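Local coordinates for Thiol:disulfide interchange protein DsbC (Haemophilus influenzae, PDB 1T3B) that probably shuffles incorrect disulfide bonds in periplasmic proteins as a homodimeric thiol:disulfide isomerase of the thioredoxin family, at residues 84-89 with 115-120. Sequence-based numbering, arbitrary orientation.
Sequences KNEKHV and GITVRY
His88 and Val89 pair in parallel with Ile116 and Thr117 at the start of two neighbouring strands of the thioredoxin-like domain, 88-94 and 116-122, joined by a crossover that carries helices 99-105 and 108-113. His88 and Ile116 lie on one face of the sheet. Ile116 CG1 comes up at the edge of the imidazole, near its plane, with CG1 to His88 CD2 3.7 Å; both side chains also touch Leu206 of helix 199-208, and His88 meets Leu203 and Glu207 of that helix as well. On the other face Val89 CG1, anti to its own backbone N (chi1 -180°), reaches Arg119 CD at 3.5 Å and lies over one face of the guanidinium, whose NH2 is hydrogen-bonded to Asn72 and Thr91. Also on this side, the Thr117 hydroxyl donates to Glu86; the chi1 of 56° sets Glu86 CG between backbone N and carbonyl carbon, and the chain runs on extended to the carboxylate. Thr117 OG1 meets Glu86 OE1 at 2.9 Å from above the carboxylate plane. Gly115, with positive phi, closes helix 108-113 in a Schellman motif, and its carbonyl O is gripped by two consecutive amides, Lys87 N at 2.6 Å and His88 N at 2.7 Å. Two residues after Gly115, Thr117 N gives a nearly straight bond (178° at the hydrogen) back to His88 O, 2.8 Å away.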
loop_
_atom_site.group_PDB
_atom_site.type_symbol
_atom_site.label_atom_id
_atom_site.label_comp_id
_atom_site.label_asym_id
_atom_site.label_seq_id
_atom_site.Cartn_x
_atom_site.Cartn_y
_atom_site.Cartn_z
ATOM N N LYS A 84 -40.976 -11.618 -2.363
ATOM C CA LYS A 84 -42.094 -11.695 -3.322
ATOM C C LYS A 84 -41.478 -11.464 -4.689
ATOM O O LYS A 84 -41.385 -12.385 -5.506
ATOM C CB LYS A 84 -43.121 -10.616 -3.014
ATOM N N ASN A 85 -41.072 -10.218 -4.929
ATOM C CA ASN A 85 -40.344 -9.869 -6.138
ATOM C C ASN A 85 -39.397 -8.722 -5.797
ATOM O O ASN A 85 -39.787 -7.579 -5.520
ATOM C CB ASN A 85 -41.238 -9.523 -7.333
ATOM C CG ASN A 85 -40.638 -10.035 -8.666
ATOM O OD1 ASN A 85 -39.450 -9.812 -8.964
ATOM N ND2 ASN A 85 -41.459 -10.723 -9.464
ATOM N N GLU A 86 -38.129 -9.105 -5.800
ATOM C CA GLU A 86 -37.001 -8.267 -5.471
ATOM C C GLU A 86 -36.767 -7.011 -6.280
ATOM O O GLU A 86 -36.994 -6.967 -7.493
ATOM C CB GLU A 86 -35.726 -9.112 -5.529
ATOM C CG GLU A 86 -35.528 -9.786 -6.868
ATOM C CD GLU A 86 -34.277 -10.625 -6.925
ATOM O OE1 GLU A 86 -34.142 -11.557 -6.104
ATOM O OE2 GLU A 86 -33.429 -10.355 -7.800
ATOM N N LYS A 87 -36.276 -6.007 -5.556
ATOM C CA LYS A 87 -35.897 -4.712 -6.084
ATOM C C LYS A 87 -34.430 -4.587 -5.670
ATOM O O LYS A 87 -33.686 -3.753 -6.191
ATOM C CB LYS A 87 -36.743 -3.612 -5.448
ATOM C CG LYS A 87 -38.194 -3.693 -5.874
ATOM C CD LYS A 87 -39.126 -2.889 -4.977
ATOM C CE LYS A 87 -40.573 -3.329 -5.213
ATOM N NZ LYS A 87 -40.720 -4.810 -5.077
ATOM N N HIS A 88 -34.023 -5.447 -4.733
ATOM C CA HIS A 88 -32.651 -5.473 -4.220
ATOM C C HIS A 88 -32.196 -6.896 -3.879
ATOM O O HIS A 88 -33.010 -7.758 -3.558
ATOM C CB HIS A 88 -32.549 -4.589 -2.983
ATOM C CG HIS A 88 -33.026 -3.189 -3.206
ATOM N ND1 HIS A 88 -32.478 -2.359 -4.163
ATOM C CD2 HIS A 88 -34.014 -2.479 -2.611
ATOM C CE1 HIS A 88 -33.112 -1.199 -4.146
ATOM N NE2 HIS A 88 -34.048 -1.246 -3.214
ATOM N N VAL A 89 -30.890 -7.129 -3.951
ATOM C CA VAL A 89 -30.316 -8.443 -3.674
ATOM C C VAL A 89 -29.007 -8.260 -2.913
ATOM O O VAL A 89 -27.938 -8.198 -3.521
ATOM C CB VAL A 89 -30.008 -9.197 -4.989
ATOM C CG1 VAL A 89 -29.413 -10.561 -4.699
ATOM C CG2 VAL A 89 -31.266 -9.339 -5.802
ATOM N N GLY A 115 -38.786 -5.625 -0.764
ATOM C CA GLY A 115 -38.219 -6.020 -2.039
ATOM C C GLY A 115 -36.731 -6.297 -1.979
ATOM O O GLY A 115 -36.021 -6.102 -2.968
ATOM N N ILE A 116 -36.249 -6.750 -0.825
ATOM C CA ILE A 116 -34.827 -7.043 -0.676
ATOM C C ILE A 116 -34.583 -8.513 -0.360
ATOM O O ILE A 116 -35.013 -9.016 0.665
ATOM C CB ILE A 116 -34.180 -6.192 0.446
ATOM C CG1 ILE A 116 -34.503 -4.710 0.248
ATOM C CG2 ILE A 116 -32.668 -6.379 0.433
ATOM C CD1 ILE A 116 -33.870 -3.793 1.274
ATOM N N THR A 117 -33.888 -9.186 -1.263
ATOM C CA THR A 117 -33.539 -10.592 -1.116
ATOM C C THR A 117 -32.275 -10.709 -0.268
ATOM O O THR A 117 -31.217 -10.207 -0.659
ATOM C CB THR A 117 -33.247 -11.226 -2.486
ATOM O OG1 THR A 117 -34.478 -11.455 -3.176
ATOM C CG2 THR A 117 -32.492 -12.529 -2.328
ATOM N N VAL A 118 -32.372 -11.374 0.880
ATOM C CA VAL A 118 -31.216 -11.531 1.755
ATOM C C VAL A 118 -30.496 -12.850 1.473
ATOM O O VAL A 118 -31.098 -13.909 1.493
ATOM C CB VAL A 118 -31.639 -11.463 3.236
ATOM C CG1 VAL A 118 -30.430 -11.627 4.132
ATOM C CG2 VAL A 118 -32.320 -10.134 3.518
ATOM N N ARG A 119 -29.199 -12.776 1.199
ATOM C CA ARG A 119 -28.403 -13.962 0.901
ATOM C C ARG A 119 -27.265 -14.080 1.910
ATOM O O ARG A 119 -26.389 -13.228 1.959
ATOM C CB ARG A 119 -27.835 -13.861 -0.516
ATOM C CG ARG A 119 -28.781 -13.198 -1.511
ATOM C CD ARG A 119 -28.331 -13.403 -2.950
ATOM N NE ARG A 119 -26.950 -12.982 -3.151
ATOM C CZ ARG A 119 -26.310 -13.026 -4.313
ATOM N NH1 ARG A 119 -26.926 -13.478 -5.397
ATOM N NH2 ARG A 119 -25.052 -12.616 -4.388
ATOM N N TYR A 120 -27.274 -15.135 2.713
ATOM C CA TYR A 120 -26.245 -15.300 3.723
ATOM C C TYR A 120 -25.016 -16.085 3.323
ATOM O O TYR A 120 -25.087 -17.121 2.666
ATOM C CB TYR A 120 -26.790 -15.970 4.989
ATOM C CG TYR A 120 -27.834 -15.214 5.770
ATOM C CD1 TYR A 120 -27.572 -13.964 6.331
ATOM C CD2 TYR A 120 -29.080 -15.776 5.985
ATOM C CE1 TYR A 120 -28.540 -13.301 7.091
ATOM C CE2 TYR A 120 -30.042 -15.124 6.735
ATOM C CZ TYR A 120 -29.772 -13.898 7.281
ATOM O OH TYR A 120 -30.770 -13.291 7.995
#